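Local coordinates for thioredoxin-like protein (Bacteroides caccae ATCC 43185, PDB 4YOD) that is of unknown function but probably acts as a thiol-disulfide oxidoreductase, joining a thioredoxin-fold domain to an all-helical one, at residues E57-V61 against L99-L104; L72-Q76 against E115-P119; Q198-I202 against A278-Y282. All coordinates share one frame. Residues are numbered along the deposited sequence.

Contact 1. Residues E57-V61 against L99-L104; sequences EQAWV and LADKYL
Two helical segments cross within the all-helical N-terminal part of the chain, E57-V61 on helix 53-66 and L99-L104 on helix 90-105. Their axes come within 10.9 Å at a signed angle of -51°. The nearest CA pairs are E57-L99 (7.3 Å) and V61-Y103 (7.6 Å). Both backbones are helical; that of L99-L104 widens into a pi-type turn at 101-104.

Apolar packing centres on W60 (chi1 t, chi2 -97°), a knob set into the hole formed by L99, A100, Y103 and L104. L99 CB makes a CH-pi contact 3.9 Å from the centroid of the W60 five-membered ring, W60 CZ2 lies 3.7 Å from A100 CB, and W60 CD1 lies 3.9 Å from Y103 CD2. A second CH-pi contact sets V61 CG2 over one face of the Y103 ring (chi1 m), 3.8 Å from its centroid.

Polar contacts converge on E57, extended by chi1 t and chi2 t. E57 OE2 accepts hydrogen bonds from Y103 OH at 2.6 Å and from K102 NZ at 2.8 Å; K102, all-trans, makes the latter a salt bridge. W39 and F116 flank W60 and L104 respectively. The chemistry thus combines an interlocked apolar interior round W60 with one carboxylate oxygen shared by a phenol and an ammonium at the more exposed margin.

Contact 2. Residues L72-Q76 against E115-P119; sequences LKTAQ and EFYIP
This is helix-helix packing in the helical DUF5106 region, a TPR-clan family: L72-Q76, the first turn of helix 72-85, lies against E115-P119 of helix 114-125. The axes are 9.7 Å apart at closest and cross at -37°; CA atoms come nearest at Q76 and P119, 5.9 Å. P119 lacks an amide hydrogen, and its helix kinks there. Q76 takes chi1 m and chi2 t, which carries its amide to E115; NE2 donates to E115 O at 3.0 Å and weakly to E115 OE1, also 3.0 Å. E115 (chi1 m, chi2 m) folds its carboxylate back alongside this amide, and its OE1 also forms a salt bridge with R149. L72 (chi1 t, chi2 p) turns CD1 to the edge of the F116 ring, 3.7 Å from CE1, and to E115 CB at 3.9 Å. F116 (chi1 m, chi2 -13°) also packs on L104 of helix 90-105. A75 CB lies 4.0 Å from F116 CE1. The P119 ring (C-gamma endo) rests on Q76, with CB 3.6 Å from Q76 O.

Contact 3. Residues Q198-I202 against A278-Y282; sequences QAPII and AIEEY
E280, I201 and I202 bury the most surface here, where A199, the N-cap of helix 200-207, and the first turn of that helix meet C-terminal helix 276-286. In the thioredoxin fold these two helices pack on one face of the central sheet, and L178 of strand 176-181 touches both I202 and I279 beneath them. The backbones come nearest at A199 and E280, CA to CA 6.5 Å.

E280 is extended (chi1 t, chi2 t), bringing CD to 3.6 Å from A199 CB and OE2 to 3.7 Å from P200 CD. A water accepts from I201 N at 3.2 Å and donates to E280 OE2 at 2.7 Å. I201 (chi1 t, chi2 p) sets CG2 3.8 Å from E280 O and 3.9 Å from E280 CG. I202 (chi1 m, chi2 m) directs CD1 to I279 CG2, 4.1 Å away.

No direct hydrogen bond crosses: the I202-I279 contact borders the sheet at L178, A199 and I201 pack on the E280 side chain, and its carboxylate reaches the I201 amide through water.

How the contacts relate
Contacts 1 and 2 belong to one all-helical unit, and no helix is common to both. Their segments alternate along the chain, and they touch where L104 meets F116 and where A100 and D101 meet Y117. Both are partly buried, with polar bonds beside an apolar patch: contact 1 sets W60 and Y103 beside a salt bridge, contact 2 sets L72 and A75 against F116 beside a glutamine amide bonded to a backbone carbonyl. Contact 3, in the thioredoxin-fold domain about 13 Å from contact 2 at the nearest atoms, is the most buried, though its interface area is smallest. It joins two helices on one face of the central sheet, and its polar link passes through water.

Contact 1. Residues E57-V61 against L99-L104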
loop_
_atom_site.group_PDB
_atom_site.type_symbol
_atom_site.label_atom_id
_atom_site.label_comp_id
_atom_site.label_asym_id
_atom_site.label_seq_id
_atom_site.Cartn_x
_atom_site.Cartn_y
_atom_site.Cartn_z
ATOM N N GLU A 57 -21.820 3.722 -0.439
ATOM C CA GLU A 57 -20.549 3.060 -0.746
ATOM C C GLU A 57 -20.024 3.501 -2.134
ATOM O O GLU A 57 -18.823 3.723 -2.281
ATOM C CB GLU A 57 -20.686 1.530 -0.651
ATOM C CG GLU A 57 -19.405 0.747 -0.920
ATOM C CD GLU A 57 -19.490 -0.714 -0.515
ATOM O OE1 GLU A 57 -20.524 -1.124 0.059
ATOM O OE2 GLU A 57 -18.519 -1.455 -0.769
ATOM N N GLN A 58 -20.922 3.678 -3.124
ATOM C CA GLN A 58 -20.498 4.127 -4.448
ATOM C C GLN A 58 -19.949 5.563 -4.376
ATOM O O GLN A 58 -18.966 5.862 -5.053
ATOM C CB GLN A 58 -21.614 3.994 -5.493
ATOM C CG GLN A 58 -21.159 4.241 -6.944
ATOM C CD GLN A 58 -19.899 3.502 -7.332
ATOM O OE1 GLN A 58 -19.736 2.302 -7.077
ATOM N NE2 GLN A 58 -18.978 4.211 -7.971
ATOM N N ALA A 59 -20.534 6.414 -3.506
ATOM C CA ALA A 59 -20.049 7.777 -3.247
ATOM C C ALA A 59 -18.623 7.724 -2.660
ATOM O O ALA A 59 -17.758 8.493 -3.090
ATOM C CB ALA A 59 -20.983 8.502 -2.285
ATOM N N TRP A 60 -18.369 6.767 -1.737
ATOM C CA TRP A 60 -17.039 6.573 -1.135
ATOM C C TRP A 60 -16.016 6.127 -2.210
ATOM O O TRP A 60 -14.911 6.648 -2.229
ATOM C CB TRP A 60 -17.066 5.574 0.031
ATOM C CG TRP A 60 -15.700 5.338 0.625
ATOM C CD1 TRP A 60 -14.849 4.304 0.349
ATOM C CD2 TRP A 60 -14.973 6.239 1.477
ATOM N NE1 TRP A 60 -13.652 4.478 1.021
ATOM C CE2 TRP A 60 -13.704 5.658 1.721
ATOM C CE3 TRP A 60 -15.289 7.467 2.093
ATOM C CZ2 TRP A 60 -12.752 6.262 2.557
ATOM C CZ3 TRP A 60 -14.352 8.060 2.921
ATOM C CH2 TRP A 60 -13.099 7.464 3.144
ATOM N N VAL A 61 -16.394 5.172 -3.081
ATOM C CA VAL A 61 -15.554 4.644 -4.171
ATOM C C VAL A 61 -15.138 5.803 -5.124
ATOM O O VAL A 61 -13.951 5.930 -5.447
ATOM C CB VAL A 61 -16.294 3.489 -4.912
ATOM C CG1 VAL A 61 -15.671 3.153 -6.277
ATOM C CG2 VAL A 61 -16.364 2.257 -4.040
ATOM N N LEU A 99 -15.364 1.214 5.362
ATOM C CA LEU A 99 -15.224 1.382 3.908
ATOM C C LEU A 99 -13.780 1.754 3.530
ATOM O O LEU A 99 -13.283 1.278 2.514
ATOM C CB LEU A 99 -16.169 2.458 3.354
ATOM C CG LEU A 99 -17.677 2.134 3.293
ATOM C CD1 LEU A 99 -18.409 3.244 2.604
ATOM C CD2 LEU A 99 -17.967 0.819 2.556
ATOM N N ALA A 100 -13.119 2.626 4.340
ATOM C CA ALA A 100 -11.715 3.034 4.130
ATOM C C ALA A 100 -10.794 1.816 4.193
ATOM O O ALA A 100 -9.924 1.689 3.351
ATOM C CB ALA A 100 -11.298 4.066 5.163
ATOM N N ASP A 101 -11.039 0.881 5.124
ATOM C CA ASP A 101 -10.274 -0.373 5.235
ATOM C C ASP A 101 -10.517 -1.213 3.954
ATOM O O ASP A 101 -9.568 -1.514 3.216
ATOM C CB ASP A 101 -10.700 -1.131 6.521
ATOM C CG ASP A 101 -10.084 -2.498 6.787
ATOM O OD1 ASP A 101 -9.196 -2.915 6.020
ATOM O OD2 ASP A 101 -10.438 -3.116 7.809
ATOM N N LYS A 102 -11.799 -1.513 3.650
ATOM C CA LYS A 102 -12.207 -2.309 2.487
ATOM C C LYS A 102 -11.560 -1.848 1.167
ATOM O O LYS A 102 -11.140 -2.694 0.380
ATOM C CB LYS A 102 -13.746 -2.280 2.336
ATOM C CG LYS A 102 -14.297 -3.166 1.230
ATOM C CD LYS A 102 -15.814 -3.173 1.247
ATOM C CE LYS A 102 -16.396 -3.967 0.098
ATOM N NZ LYS A 102 -17.885 -3.999 0.164
ATOM N N TYR A 103 -11.473 -0.536 0.920
ATOM C CA TYR A 103 -10.951 -0.070 -0.362
ATOM C C TYR A 103 -9.491 0.387 -0.339
ATOM O O TYR A 103 -8.803 0.206 -1.340
ATOM C CB TYR A 103 -11.842 1.056 -0.906
ATOM C CG TYR A 103 -13.168 0.505 -1.375
ATOM C CD1 TYR A 103 -13.278 -0.149 -2.599
ATOM C CD2 TYR A 103 -14.298 0.560 -0.557
ATOM C CE1 TYR A 103 -14.480 -0.724 -3.009
ATOM C CE2 TYR A 103 -15.515 0.011 -0.971
ATOM C CZ TYR A 103 -15.590 -0.649 -2.186
ATOM O OH TYR A 103 -16.763 -1.211 -2.611
ATOM N N LEU A 104 -9.026 0.996 0.756
ATOM C CA LEU A 104 -7.672 1.547 0.782
ATOM C C LEU A 104 -6.659 0.672 1.489
ATOM O O LEU A 104 -5.464 0.896 1.276
ATOM C CB LEU A 104 -7.654 2.959 1.422
ATOM C CG LEU A 104 -8.603 4.005 0.850
ATOM C CD1 LEU A 104 -8.740 5.188 1.815
ATOM C CD2 LEU A 104 -8.177 4.446 -0.551
#

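Contact 2. Residues L72-Q76 against E115-P119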
loop_
_atom_site.group_PDB
_atom_site.type_symbol
_atom_site.label_atom_id
_atom_site.label_comp_id
_atom_site.label_asym_id
_atom_site.label_seq_id
_atom_site.Cartn_x
_atom_site.Cartn_y
_atom_site.Cartn_z
ATOM N N LEU A 72 -0.739 14.857 -3.121
ATOM C CA LEU A 72 -0.954 13.921 -2.015
ATOM C C LEU A 72 -1.289 14.634 -0.699
ATOM O O LEU A 72 -2.173 14.165 0.021
ATOM C CB LEU A 72 0.276 13.013 -1.830
ATOM C CG LEU A 72 0.222 11.966 -0.703
ATOM C CD1 LEU A 72 -1.070 11.081 -0.764
ATOM C CD2 LEU A 72 1.483 11.110 -0.707
ATOM N N LYS A 73 -0.606 15.755 -0.381
ATOM C CA LYS A 73 -0.867 16.473 0.877
ATOM C C LYS A 73 -2.298 17.017 0.927
ATOM O O LYS A 73 -2.907 16.977 1.986
ATOM C CB LYS A 73 0.134 17.604 1.108
ATOM C CG LYS A 73 1.502 17.104 1.581
ATOM C CD LYS A 73 2.518 18.237 1.638
ATOM C CE LYS A 73 3.900 17.757 1.999
ATOM N NZ LYS A 73 4.888 18.870 1.961
ATOM N N THR A 74 -2.851 17.454 -0.217
ATOM C CA THR A 74 -4.227 17.953 -0.339
ATOM C C THR A 74 -5.208 16.803 -0.112
ATOM O O THR A 74 -6.185 16.961 0.627
ATOM C CB THR A 74 -4.414 18.610 -1.714
ATOM O OG1 THR A 74 -3.444 19.648 -1.840
ATOM C CG2 THR A 74 -5.824 19.177 -1.920
ATOM N N ALA A 75 -4.931 15.641 -0.722
ATOM C CA ALA A 75 -5.745 14.445 -0.541
ATOM C C ALA A 75 -5.722 14.002 0.939
ATOM O O ALA A 75 -6.782 13.795 1.522
ATOM C CB ALA A 75 -5.239 13.332 -1.451
ATOM N N GLN A 76 -4.530 13.942 1.565
ATOM C CA GLN A 76 -4.385 13.511 2.968
ATOM C C GLN A 76 -5.145 14.450 3.926
ATOM O O GLN A 76 -5.800 13.956 4.845
ATOM C CB GLN A 76 -2.907 13.378 3.353
ATOM C CG GLN A 76 -2.278 12.145 2.690
ATOM C CD GLN A 76 -0.790 12.029 2.930
ATOM O OE1 GLN A 76 -0.073 13.032 2.964
ATOM N NE2 GLN A 76 -0.284 10.792 3.035
ATOM N N GLU A 115 -0.867 5.515 1.517
ATOM C CA GLU A 115 -0.757 6.958 1.759
ATOM C C GLU A 115 -2.162 7.606 1.939
ATOM O O GLU A 115 -2.266 8.646 2.579
ATOM C CB GLU A 115 0.043 7.657 0.661
ATOM C CG GLU A 115 1.560 7.434 0.762
ATOM C CD GLU A 115 2.237 7.796 2.073
ATOM O OE1 GLU A 115 2.009 8.918 2.582
ATOM O OE2 GLU A 115 3.030 6.965 2.576
ATOM N N PHE A 116 -3.238 6.975 1.430
ATOM C CA PHE A 116 -4.576 7.510 1.684
ATOM C C PHE A 116 -5.141 6.907 2.974
ATOM O O PHE A 116 -5.949 7.536 3.645
ATOM C CB PHE A 116 -5.524 7.237 0.501
ATOM C CG PHE A 116 -5.269 7.902 -0.839
ATOM C CD1 PHE A 116 -4.366 8.958 -0.958
ATOM C CD2 PHE A 116 -5.983 7.516 -1.970
ATOM C CE1 PHE A 116 -4.147 9.574 -2.197
ATOM C CE2 PHE A 116 -5.762 8.139 -3.207
ATOM C CZ PHE A 116 -4.837 9.151 -3.309
ATOM N N TYR A 117 -4.730 5.675 3.329
ATOM C CA TYR A 117 -5.233 5.028 4.532
ATOM C C TYR A 117 -4.589 5.585 5.826
ATOM O O TYR A 117 -5.277 5.654 6.849
ATOM C CB TYR A 117 -5.051 3.507 4.437
ATOM C CG TYR A 117 -5.811 2.758 5.505
ATOM C CD1 TYR A 117 -7.193 2.911 5.647
ATOM C CD2 TYR A 117 -5.159 1.892 6.369
ATOM C CE1 TYR A 117 -7.891 2.244 6.650
ATOM C CE2 TYR A 117 -5.862 1.159 7.322
ATOM C CZ TYR A 117 -7.228 1.338 7.460
ATOM O OH TYR A 117 -7.867 0.671 8.479
ATOM N N ILE A 118 -3.292 5.986 5.792
ATOM C CA ILE A 118 -2.587 6.552 6.967
ATOM C C ILE A 118 -3.387 7.748 7.599
ATOM O O ILE A 118 -3.651 7.634 8.802
ATOM C CB ILE A 118 -1.120 6.899 6.638
ATOM C CG1 ILE A 118 -0.277 5.581 6.600
ATOM C CG2 ILE A 118 -0.516 7.915 7.633
ATOM C CD1 ILE A 118 1.069 5.694 5.824
ATOM N N PRO A 119 -3.871 8.815 6.869
ATOM C CA PRO A 119 -4.700 9.847 7.547
ATOM C C PRO A 119 -6.001 9.282 8.161
ATOM O O PRO A 119 -6.440 9.809 9.180
ATOM C CB PRO A 119 -5.003 10.875 6.444
ATOM C CG PRO A 119 -4.700 10.197 5.160
ATOM C CD PRO A 119 -3.634 9.171 5.454
#

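Contact 3. Residues Q198-I202 against A278-Y282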
loop_
_atom_site.group_PDB
_atom_site.type_symbol
_atom_site.label_atom_id
_atom_site.label_comp_id
_atom_site.label_asym_id
_atom_site.label_seq_id
_atom_site.Cartn_x
_atom_site.Cartn_y
_atom_site.Cartn_z
ATOM N N GLN A 198 9.527 -11.397 -17.751
ATOM C CA GLN A 198 9.034 -10.880 -19.029
ATOM C C GLN A 198 9.184 -9.341 -19.150
ATOM O O GLN A 198 8.778 -8.780 -20.168
ATOM C CB GLN A 198 7.567 -11.317 -19.272
ATOM C CG GLN A 198 7.445 -12.800 -19.680
ATOM C CD GLN A 198 6.037 -13.380 -19.750
ATOM O OE1 GLN A 198 5.830 -14.575 -19.498
ATOM N NE2 GLN A 198 5.042 -12.585 -20.142
ATOM N N ALA A 199 9.799 -8.666 -18.152
ATOM C CA ALA A 199 10.036 -7.219 -18.225
ATOM C C ALA A 199 11.486 -6.979 -18.682
ATOM O O ALA A 199 12.413 -7.333 -17.951
ATOM C CB ALA A 199 9.761 -6.561 -16.883
ATOM N N PRO A 200 11.712 -6.473 -19.917
ATOM C CA PRO A 200 13.097 -6.349 -20.425
ATOM C C PRO A 200 14.015 -5.446 -19.599
ATOM O O PRO A 200 15.201 -5.769 -19.480
ATOM C CB PRO A 200 12.913 -5.787 -21.836
ATOM C CG PRO A 200 11.531 -6.152 -22.218
ATOM C CD PRO A 200 10.728 -6.108 -20.962
ATOM N N ILE A 201 13.489 -4.346 -19.021
ATOM C CA ILE A 201 14.299 -3.417 -18.220
ATOM C C ILE A 201 14.949 -4.133 -16.992
ATOM O O ILE A 201 16.085 -3.797 -16.648
ATOM C CB ILE A 201 13.507 -2.132 -17.795
ATOM C CG1 ILE A 201 14.447 -1.003 -17.305
ATOM C CG2 ILE A 201 12.380 -2.418 -16.771
ATOM C CD1 ILE A 201 15.542 -0.543 -18.355
ATOM N N ILE A 202 14.250 -5.122 -16.370
ATOM C CA ILE A 202 14.734 -5.889 -15.206
ATOM C C ILE A 202 16.017 -6.654 -15.587
ATOM O O ILE A 202 17.060 -6.453 -14.968
ATOM C CB ILE A 202 13.634 -6.858 -14.661
ATOM C CG1 ILE A 202 12.294 -6.126 -14.338
ATOM C CG2 ILE A 202 14.137 -7.690 -13.470
ATOM C CD1 ILE A 202 12.204 -5.217 -13.123
ATOM N N ALA A 278 4.163 -1.308 -12.313
ATOM C CA ALA A 278 4.601 -0.071 -11.658
ATOM C C ALA A 278 6.132 -0.036 -11.555
ATOM O O ALA A 278 6.744 0.982 -11.868
ATOM C CB ALA A 278 3.975 0.039 -10.261
ATOM N N ILE A 279 6.744 -1.158 -11.152
ATOM C CA ILE A 279 8.203 -1.268 -11.027
ATOM C C ILE A 279 8.833 -1.124 -12.412
ATOM O O ILE A 279 9.790 -0.357 -12.574
ATOM C CB ILE A 279 8.620 -2.577 -10.317
ATOM C CG1 ILE A 279 8.271 -2.482 -8.808
ATOM C CG2 ILE A 279 10.149 -2.863 -10.488
ATOM C CD1 ILE A 279 8.251 -3.774 -8.139
ATOM N N GLU A 280 8.287 -1.846 -13.402
ATOM C CA GLU A 280 8.791 -1.807 -14.777
ATOM C C GLU A 280 8.723 -0.386 -15.331
ATOM O O GLU A 280 9.701 0.079 -15.896
ATOM C CB GLU A 280 8.006 -2.788 -15.668
ATOM C CG GLU A 280 8.539 -2.917 -17.082
ATOM C CD GLU A 280 7.716 -3.773 -18.028
ATOM O OE1 GLU A 280 6.572 -4.146 -17.676
ATOM O OE2 GLU A 280 8.221 -4.065 -19.135
ATOM N N GLU A 281 7.588 0.320 -15.144
ATOM C CA GLU A 281 7.481 1.672 -15.685
ATOM C C GLU A 281 8.424 2.620 -14.979
ATOM O O GLU A 281 9.101 3.373 -15.659
ATOM C CB GLU A 281 6.055 2.192 -15.637
ATOM C CG GLU A 281 5.152 1.552 -16.676
ATOM C CD GLU A 281 3.785 2.196 -16.792
ATOM O OE1 GLU A 281 3.546 3.220 -16.110
ATOM O OE2 GLU A 281 2.949 1.672 -17.565
ATOM N N TYR A 282 8.552 2.515 -13.648
ATOM C CA TYR A 282 9.463 3.352 -12.873
ATOM C C TYR A 282 10.898 3.217 -13.377
ATOM O O TYR A 282 11.590 4.220 -13.525
ATOM C CB TYR A 282 9.422 2.976 -11.379
ATOM C CG TYR A 282 10.236 3.922 -10.525
ATOM C CD1 TYR A 282 11.616 3.798 -10.437
ATOM C CD2 TYR A 282 9.632 4.981 -9.857
ATOM C CE1 TYR A 282 12.378 4.701 -9.704
ATOM C CE2 TYR A 282 10.383 5.882 -9.103
ATOM C CZ TYR A 282 11.758 5.739 -9.033
ATOM O OH TYR A 282 12.526 6.631 -8.321
HETATM O O HOH W 1 10.675 -3.048 -19.652
#